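PDB 2GGS: dTDP-4-dehydrorhamnose reductase from Sulfolobus tokodaii, which probably catalyses the NADPH-dependent reduction of dTDP-4-dehydrorhamnose to dTDP-L-rhamnose. Local coordinates for the NADPH dihydro-nicotinamide-adenine-dinucleotide phosphate site. Residues are numbered along the deposited sequence; one frame, centred on the assembly and turned at random.

The NADPH dihydro-nicotinamide-adenine-dinucleotide phosphate site. Residues 7, 9-12, 31-33, 41-43, 64-66, 68, 83, 105-106, 130, 134, 152-154, 158. With NDP (NADPH dihydro-nicotinamide-adenine-dinucleotide phosphate), chain B.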
ATOM      1  N   GLY A   7       2.583   3.676  -9.826  1.00 13.54           N
ATOM      2  CA  GLY A   7       1.987   2.410  -9.423  1.00 13.99           C
ATOM      3  C   GLY A   7       0.531   2.282  -9.883  1.00 14.33           C
ATOM      4  O   GLY A   7      -0.223   1.542  -9.279  1.00 15.24           O
ATOM      5  N   SER A   9      -0.744   0.705 -12.357  1.00 15.62           N
ATOM      6  CA  SER A   9      -1.069  -0.643 -12.709  1.00 16.16           C
ATOM      7  C   SER A   9      -1.204  -1.654 -11.567  1.00 17.12           C
ATOM      8  O   SER A   9      -1.520  -2.823 -11.831  1.00 17.84           O
ATOM      9  CB  SER A   9       0.017  -1.152 -13.691  1.00 16.03           C
ATOM     10  OG  SER A   9       1.290  -0.956 -13.104  1.00 16.34           O
ATOM     11  N   GLY A  10      -1.005  -1.203 -10.308  1.00 14.82           N
ATOM     12  CA  GLY A  10      -1.035  -2.118  -9.151  1.00 15.31           C
ATOM     13  C   GLY A  10      -2.434  -2.109  -8.523  1.00 14.58           C
ATOM     14  O   GLY A  10      -3.363  -1.473  -9.032  1.00 14.93           O
ATOM     15  N   GLN A  11      -2.565  -2.761  -7.373  1.00 14.32           N
ATOM     16  CA  GLN A  11      -3.895  -2.925  -6.778  1.00 13.85           C
ATOM     17  C   GLN A  11      -4.542  -1.592  -6.424  1.00 13.08           C
ATOM     18  O   GLN A  11      -5.661  -1.286  -6.863  1.00 13.91           O
ATOM     19  CB  GLN A  11      -3.809  -3.764  -5.515  1.00 13.68           C
ATOM     20  CG  GLN A  11      -3.182  -5.139  -5.632  1.00 15.01           C
ATOM     21  CD  GLN A  11      -3.342  -5.905  -4.352  1.00 13.92           C
ATOM     22  OE1 GLN A  11      -2.617  -5.658  -3.344  1.00 19.30           O
ATOM     23  NE2 GLN A  11      -4.207  -6.885  -4.375  1.00 13.00           N
ATOM     24  N   LEU A  12      -3.807  -0.777  -5.659  1.00 12.39           N
ATOM     25  CA  LEU A  12      -4.283   0.537  -5.262  1.00 13.15           C
ATOM     26  C   LEU A  12      -4.395   1.439  -6.493  1.00 12.93           C
ATOM     27  O   LEU A  12      -5.410   2.071  -6.688  1.00 12.89           O
ATOM     28  CB  LEU A  12      -3.359   1.159  -4.204  1.00 12.59           C
ATOM     29  CG  LEU A  12      -3.768   2.591  -3.855  1.00 13.24           C
ATOM     30  CD1 LEU A  12      -5.209   2.607  -3.256  1.00 15.42           C
ATOM     31  CD2 LEU A  12      -2.771   3.081  -2.800  1.00 16.19           C
ATOM     32  N   ASN A  31       4.979   0.228 -15.397  1.00 19.33           N
ATOM     33  CA  ASN A  31       6.310  -0.157 -15.846  1.00 20.29           C
ATOM     34  C   ASN A  31       6.157  -1.482 -16.611  1.00 20.65           C
ATOM     35  O   ASN A  31       6.025  -1.490 -17.842  1.00 20.75           O
ATOM     36  CB  ASN A  31       7.228  -0.267 -14.632  1.00 20.74           C
ATOM     37  CG  ASN A  31       8.680  -0.586 -14.992  1.00 24.43           C
ATOM     38  OD1 ASN A  31       9.161  -0.227 -16.065  1.00 29.22           O
ATOM     39  ND2 ASN A  31       9.375  -1.262 -14.076  1.00 25.81           N
ATOM     40  N   SER A  32       6.096  -2.580 -15.876  1.00 20.24           N
ATOM     41  CA  SER A  32       5.978  -3.907 -16.487  1.00 20.62           C
ATOM     42  C   SER A  32       4.561  -4.240 -17.012  1.00 21.11           C
ATOM     43  O   SER A  32       4.400  -5.001 -17.994  1.00 21.16           O
ATOM     44  CB  SER A  32       6.448  -4.972 -15.507  1.00 20.67           C
ATOM     45  OG  SER A  32       6.366  -6.253 -16.119  1.00 24.25           O
ATOM     46  N   SER A  33       3.537  -3.684 -16.358  1.00 21.10           N
ATOM     47  CA  SER A  33       2.147  -4.127 -16.591  1.00 20.91           C
ATOM     48  C   SER A  33       1.344  -3.032 -17.267  1.00 21.09           C
ATOM     49  O   SER A  33       0.880  -2.088 -16.635  1.00 20.72           O
ATOM     50  CB  SER A  33       1.536  -4.625 -15.275  1.00 20.98           C
ATOM     51  OG  SER A  33       0.187  -5.020 -15.454  1.00 25.56           O
ATOM     52  N   LEU A  41       6.985   3.946 -17.603  1.00 17.46           N
ATOM     53  CA  LEU A  41       8.090   4.657 -16.941  1.00 17.86           C
ATOM     54  C   LEU A  41       8.637   3.845 -15.791  1.00 19.03           C
ATOM     55  O   LEU A  41       7.905   3.452 -14.840  1.00 19.45           O
ATOM     56  CB  LEU A  41       7.674   6.082 -16.497  1.00 16.38           C
ATOM     57  CG  LEU A  41       8.676   6.927 -15.716  1.00 18.86           C
ATOM     58  CD1 LEU A  41       9.813   7.362 -16.633  1.00 22.89           C
ATOM     59  CD2 LEU A  41       7.965   8.152 -15.179  1.00 19.12           C
ATOM     60  N   ASP A  42       9.929   3.579 -15.863  1.00 18.84           N
ATOM     61  CA  ASP A  42      10.644   2.943 -14.777  1.00 19.52           C
ATOM     62  C   ASP A  42      11.115   4.022 -13.836  1.00 19.42           C
ATOM     63  O   ASP A  42      11.988   4.836 -14.182  1.00 19.04           O
ATOM     64  CB  ASP A  42      11.861   2.166 -15.317  1.00 20.18           C
ATOM     65  CG  ASP A  42      12.572   1.358 -14.243  1.00 22.37           C
ATOM     66  OD1 ASP A  42      12.472   1.689 -13.022  1.00 20.34           O
ATOM     67  OD2 ASP A  42      13.263   0.364 -14.611  1.00 24.92           O
ATOM     68  N   LEU A  43      10.558   4.030 -12.623  1.00 18.66           N
ATOM     69  CA  LEU A  43      10.899   5.040 -11.614  1.00 18.41           C
ATOM     70  C   LEU A  43      12.365   4.993 -11.124  1.00 18.70           C
ATOM     71  O   LEU A  43      12.827   5.947 -10.484  1.00 19.27           O
ATOM     72  CB  LEU A  43       9.961   4.926 -10.413  1.00 18.82           C
ATOM     73  CG  LEU A  43       8.770   5.883 -10.411  1.00 19.56           C
ATOM     74  CD1 LEU A  43       7.978   5.869 -11.721  1.00 19.17           C
ATOM     75  CD2 LEU A  43       7.866   5.626  -9.204  1.00 19.11           C
ATOM     76  N   ALA A  64       2.218   5.464  -5.451  1.00 12.90           N
ATOM     77  CA  ALA A  64       1.830   4.116  -5.024  1.00 12.44           C
ATOM     78  C   ALA A  64       2.781   3.052  -5.555  1.00 14.06           C
ATOM     79  O   ALA A  64       2.665   1.868  -5.221  1.00 15.41           O
ATOM     80  CB  ALA A  64       0.388   3.794  -5.437  1.00 13.34           C
ATOM     81  N   ALA A  65       3.756   3.469  -6.345  1.00 14.12           N
ATOM     82  CA  ALA A  65       4.687   2.444  -6.866  1.00 13.63           C
ATOM     83  C   ALA A  65       5.634   1.872  -5.796  1.00 14.56           C
ATOM     84  O   ALA A  65       6.136   2.614  -4.931  1.00 14.90           O
ATOM     85  CB  ALA A  65       5.540   3.077  -7.992  1.00 14.51           C
ATOM     86  N   ALA A  66       5.934   0.578  -5.879  1.00 14.08           N
ATOM     87  CA  ALA A  66       6.815  -0.081  -4.881  1.00 14.39           C
ATOM     88  C   ALA A  66       7.043  -1.537  -5.269  1.00 14.94           C
ATOM     89  O   ALA A  66       6.232  -2.106  -5.982  1.00 14.59           O
ATOM     90  CB  ALA A  66       6.212  -0.048  -3.486  1.00 15.55           C
ATOM     91  N   THR A  68       6.667  -4.746  -3.638  1.00 16.99           N
ATOM     92  CA  THR A  68       5.885  -5.179  -2.480  1.00 17.36           C
ATOM     93  C   THR A  68       5.988  -6.667  -2.115  1.00 18.44           C
ATOM     94  O   THR A  68       5.329  -7.123  -1.177  1.00 19.38           O
ATOM     95  CB  THR A  68       4.388  -4.806  -2.681  1.00 17.15           C
ATOM     96  OG1 THR A  68       3.879  -5.558  -3.779  1.00 19.11           O
ATOM     97  CG2 THR A  68       4.225  -3.306  -2.980  1.00 18.79           C
ATOM     98  N   ILE A  83      13.747   1.455  -5.630  1.00 13.82           N
ATOM     99  CA  ILE A  83      12.351   1.790  -5.967  1.00 14.95           C
ATOM    100  C   ILE A  83      11.605   2.249  -4.708  1.00 14.32           C
ATOM    101  O   ILE A  83      10.861   3.218  -4.789  1.00 14.20           O
ATOM    102  CB  ILE A  83      11.601   0.643  -6.711  1.00 13.71           C
ATOM    103  CG1 ILE A  83      10.182   1.043  -7.172  1.00 14.63           C
ATOM    104  CG2 ILE A  83      11.544  -0.650  -5.856  1.00 14.07           C
ATOM    105  CD1 ILE A  83      10.059   2.343  -7.940  1.00 15.65           C
ATOM    106  N   ILE A 105       2.545   6.765  -0.410  1.00 12.94           N
ATOM    107  CA  ILE A 105       1.892   5.650   0.284  1.00 12.96           C
ATOM    108  C   ILE A 105       2.927   4.802   1.003  1.00 13.86           C
ATOM    109  O   ILE A 105       3.958   4.429   0.435  1.00 14.08           O
ATOM    110  CB  ILE A 105       1.049   4.785  -0.691  1.00 12.69           C
ATOM    111  CG1 ILE A 105       0.089   5.652  -1.548  1.00 12.85           C
ATOM    112  CG2 ILE A 105       0.301   3.682   0.122  1.00 13.37           C
ATOM    113  CD1 ILE A 105      -0.880   6.550  -0.762  1.00 14.20           C
ATOM    114  N   SER A 106       2.675   4.503   2.284  1.00 13.18           N
ATOM    115  CA  SER A 106       3.600   3.719   3.065  1.00 12.01           C
ATOM    116  C   SER A 106       2.904   2.522   3.738  1.00 12.18           C
ATOM    117  O   SER A 106       1.785   2.146   3.363  1.00 13.65           O
ATOM    118  CB  SER A 106       4.368   4.602   4.063  1.00 14.11           C
ATOM    119  OG  SER A 106       5.463   3.912   4.678  1.00 13.47           O
ATOM    120  N   TYR A 130      11.711  -5.016   3.339  1.00 13.74           N
ATOM    121  CA  TYR A 130      10.610  -4.320   2.710  1.00 13.53           C
ATOM    122  C   TYR A 130      10.247  -3.120   3.600  1.00 14.31           C
ATOM    123  O   TYR A 130      10.188  -1.976   3.127  1.00 14.20           O
ATOM    124  CB  TYR A 130       9.394  -5.251   2.541  1.00 14.08           C
ATOM    125  CG  TYR A 130       8.134  -4.508   2.184  1.00 14.91           C
ATOM    126  CD1 TYR A 130       7.975  -3.892   0.947  1.00 14.00           C
ATOM    127  CD2 TYR A 130       7.089  -4.398   3.115  1.00 15.01           C
ATOM    128  CE1 TYR A 130       6.798  -3.210   0.622  1.00 15.28           C
ATOM    129  CE2 TYR A 130       5.908  -3.685   2.810  1.00 15.82           C
ATOM    130  CZ  TYR A 130       5.769  -3.101   1.572  1.00 17.39           C
ATOM    131  OH  TYR A 130       4.613  -2.435   1.236  1.00 18.21           O
ATOM    132  N   LYS A 134      10.878   0.864   2.723  1.00 12.97           N
ATOM    133  CA  LYS A 134       9.741   1.748   2.778  1.00 12.63           C
ATOM    134  C   LYS A 134       9.941   2.867   3.788  1.00 12.37           C
ATOM    135  O   LYS A 134       9.636   4.032   3.485  1.00 12.12           O
ATOM    136  CB  LYS A 134       8.453   0.950   3.030  1.00 12.11           C
ATOM    137  CG  LYS A 134       8.042   0.064   1.805  1.00 10.25           C
ATOM    138  CD  LYS A 134       7.506   0.839   0.600  1.00 10.57           C
ATOM    139  CE  LYS A 134       6.209   1.628   0.897  1.00 13.27           C
ATOM    140  NZ  LYS A 134       5.723   2.398  -0.279  1.00 15.47           N
ATOM    141  N   SER A 152      -2.176  -0.884   5.450  1.00 10.52           N
ATOM    142  CA  SER A 152      -1.888  -2.256   5.869  1.00 12.32           C
ATOM    143  C   SER A 152      -2.642  -3.227   4.967  1.00 12.61           C
ATOM    144  O   SER A 152      -3.826  -3.045   4.733  1.00 13.69           O
ATOM    145  CB  SER A 152      -2.332  -2.440   7.325  1.00 12.79           C
ATOM    146  OG  SER A 152      -2.237  -3.782   7.739  1.00 15.31           O
ATOM    147  N   GLY A 153      -1.964  -4.277   4.495  1.00 12.31           N
ATOM    148  CA  GLY A 153      -2.671  -5.426   3.930  1.00 13.23           C
ATOM    149  C   GLY A 153      -3.610  -5.091   2.789  1.00 12.74           C
ATOM    150  O   GLY A 153      -4.701  -5.642   2.678  1.00 15.76           O
ATOM    151  N   ILE A 154      -3.183  -4.207   1.874  1.00 13.31           N
ATOM    152  CA  ILE A 154      -4.006  -3.910   0.706  1.00 15.00           C
ATOM    153  C   ILE A 154      -4.327  -5.177  -0.051  1.00 14.27           C
ATOM    154  O   ILE A 154      -3.415  -5.930  -0.425  1.00 14.02           O
ATOM    155  CB  ILE A 154      -3.327  -2.933  -0.293  1.00 14.04           C
ATOM    156  CG1 ILE A 154      -2.972  -1.600   0.391  1.00 15.43           C
ATOM    157  CG2 ILE A 154      -4.255  -2.663  -1.487  1.00 16.22           C
ATOM    158  CD1 ILE A 154      -2.217  -0.621  -0.566  1.00 13.39           C
ATOM    159  N   LYS A 158      -4.510  -9.550  -5.423  1.00 19.31           N
ATOM    160  CA  LYS A 158      -3.572 -10.344  -4.643  1.00 20.91           C
ATOM    161  C   LYS A 158      -3.703  -9.988  -3.146  1.00 20.95           C
ATOM    162  O   LYS A 158      -4.746  -9.488  -2.745  1.00 20.15           O
ATOM    163  CB  LYS A 158      -2.141 -10.231  -5.181  1.00 22.00           C
ATOM    164  CG  LYS A 158      -1.586  -8.864  -5.137  1.00 23.78           C
ATOM    165  CD  LYS A 158      -0.168  -8.827  -5.699  1.00 25.44           C
ATOM    166  CE  LYS A 158       0.412  -7.402  -5.659  1.00 26.89           C
ATOM    167  NZ  LYS A 158       1.838  -7.395  -6.229  1.00 23.76           N
TER
HETATM  168  PA  NDP B 900       1.268  -3.657  -6.209  1.00 16.18           P
HETATM  169  O1A NDP B 900       2.318  -4.669  -6.005  1.00 18.45           O
HETATM  170  O2A NDP B 900      -0.025  -4.214  -6.673  1.00 14.52           O
HETATM  171  O5B NDP B 900       1.717  -2.540  -7.232  1.00 16.20           O
HETATM  172  C5B NDP B 900       3.065  -2.109  -7.287  1.00 14.63           C
HETATM  173  C4B NDP B 900       3.095  -1.023  -8.331  1.00 16.80           C
HETATM  174  O4B NDP B 900       4.408  -0.455  -8.315  1.00 15.43           O
HETATM  175  C3B NDP B 900       2.770  -1.519  -9.730  1.00 15.07           C
HETATM  176  O3B NDP B 900       1.957  -0.567 -10.362  1.00 17.01           O
HETATM  177  C2B NDP B 900       4.161  -1.543 -10.376  1.00 16.25           C
HETATM  178  O2B NDP B 900       4.018  -1.322 -11.746  1.00 15.10           O
HETATM  179  C1B NDP B 900       4.796  -0.349  -9.677  1.00 16.41           C
HETATM  180  N9A NDP B 900       6.258  -0.395  -9.768  1.00 15.99           N
HETATM  181  C8A NDP B 900       7.096  -1.269  -9.143  1.00 15.65           C
HETATM  182  N7A NDP B 900       8.374  -0.981  -9.521  1.00 16.59           N
HETATM  183  C5A NDP B 900       8.325   0.058 -10.373  1.00 15.10           C
HETATM  184  C6A NDP B 900       9.317   0.753 -11.076  1.00 17.77           C
HETATM  185  N6A NDP B 900      10.612   0.332 -11.033  1.00 16.86           N
HETATM  186  N1A NDP B 900       8.900   1.765 -11.897  1.00 15.73           N
HETATM  187  C2A NDP B 900       7.570   2.140 -12.048  1.00 17.19           C
HETATM  188  N3A NDP B 900       6.604   1.441 -11.366  1.00 14.13           N
HETATM  189  C4A NDP B 900       6.990   0.426 -10.559  1.00 15.89           C
HETATM  190  O3  NDP B 900       1.224  -2.878  -4.788  1.00 14.66           O
HETATM  191  PN  NDP B 900      -0.094  -2.330  -4.017  1.00 14.39           P
HETATM  192  O1N NDP B 900      -1.038  -1.648  -4.873  1.00 13.68           O
HETATM  193  O2N NDP B 900      -0.497  -3.501  -3.205  1.00 13.49           O
HETATM  194  O5D NDP B 900       0.613  -1.311  -3.006  1.00 14.43           O
HETATM  195  C5D NDP B 900       0.458   0.094  -3.176  1.00 14.92           C
HETATM  196  C4D NDP B 900       1.273   0.874  -2.152  1.00 15.81           C
HETATM  197  O4D NDP B 900       0.823   0.515  -0.866  1.00 16.04           O
HETATM  198  C3D NDP B 900       2.772   0.586  -2.179  1.00 16.27           C
HETATM  199  O3D NDP B 900       3.364   1.801  -1.805  1.00 16.77           O
HETATM  200  C2D NDP B 900       2.966  -0.441  -1.091  1.00 15.08           C
HETATM  201  O2D NDP B 900       4.299  -0.410  -0.609  1.00 16.63           O
HETATM  202  C1D NDP B 900       1.925   0.076  -0.068  1.00 16.94           C
HETATM  203  N1N NDP B 900       1.511  -0.999   0.841  1.00 21.41           N
HETATM  204  C2N NDP B 900       1.137  -2.194   0.288  1.00 30.72           C
HETATM  205  C3N NDP B 900       0.552  -3.196   1.049  1.00 33.95           C
HETATM  206  C7N NDP B 900       0.162  -4.477   0.384  1.00 33.79           C
HETATM  207  O7N NDP B 900      -0.209  -5.572   1.188  1.00 38.93           O
HETATM  208  N7N NDP B 900       0.186  -4.568  -0.944  1.00 39.81           N
HETATM  209  C4N NDP B 900       0.321  -3.001   2.536  1.00 33.29           C
HETATM  210  C5N NDP B 900       0.796  -1.668   3.065  1.00 25.34           C
HETATM  211  C6N NDP B 900       1.354  -0.732   2.186  1.00 27.87           C
HETATM  212  P2B NDP B 900       4.134  -2.553 -12.853  1.00 16.67           P
HETATM  213  O1X NDP B 900       3.488  -1.953 -14.037  1.00 15.90           O
HETATM  214  O2X NDP B 900       3.434  -3.756 -12.318  1.00 16.79           O
HETATM  215  O3X NDP B 900       5.624  -2.910 -13.092  1.00 20.95           O
HETATM  216  O   HOH W   1      -0.886   0.363  -6.801  1.00 16.63           O
HETATM  217  O   HOH W   2       4.752   3.670  -2.957  1.00 17.85           O
HETATM  218  O   HOH W   3       4.263   3.003 -11.816  1.00 18.18           O
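This cofactor cleft, in which the glycine-rich Rossmann turn of Gly7, Ser9 and Gly10 leads into helix 11-20, is a worked example of how a fold can read a phosphate. Its grip on the 2'-phosphate of the adenosine ribose is likely to favour NADPH over NADH. Oxygen O1X accepts three hydrogen bonds: from Ser9 OG at 2.6 Å and from the backbone N-H groups of Asn31 and Ser33, while Ser32 N binds O3X. Ser9 OG takes the crowded position between its backbone N and carbonyl carbon (chi1 54°), so that it also reaches the ribose 3'-hydroxyl O3B at 2.8 Å. The phosphate is held here by a serine hydroxyl and main-chain amides, a role often filled by arginine in NADPH enzymes. Asn31, with CG anti to the backbone N (chi1 -177°), lays CB over one face of the adenine, 3.7 Å from the centroid of the six-membered ring; from across the ring Ile83 brings in its CD1 tip. At the purine's rim, Leu43 N donates to N1A almost straight (169° at H), and the amino group N6A donates a hydrogen bond to Asp42 OD1, reaching it from above the carboxylate plane. This donor-acceptor pattern matches adenine.

The helix start receives the pyrophosphate: Gln11 N binds O2A and Leu12 N binds O1N, and the helix dipole would probably favour their charge. Across from them, Thr68 OG1 and the extended Lys158, whose NZ forms a salt bridge, converge on O1A.

Tyr130, the family's catalytic acid in ketone reduction, and Lys134 form the YxxxK pair. Bent at chi2 and chi3, Lys134 passes CG over the tyrosine ring's rim and its NZ donates to the nicotinamide ribose O3D at 2.9 Å. An alanine here, lacking NZ, would probably loosen that ribose and weaken any help the lysine gives to tyrosine ionisation. NZ also donates to Ile105 O at 2.8 Å in the carbonyl plane, which positions it, while Tyr130 OH shares a 2.8 Å hydrogen bond with the ribose 2'-hydroxyl O2D.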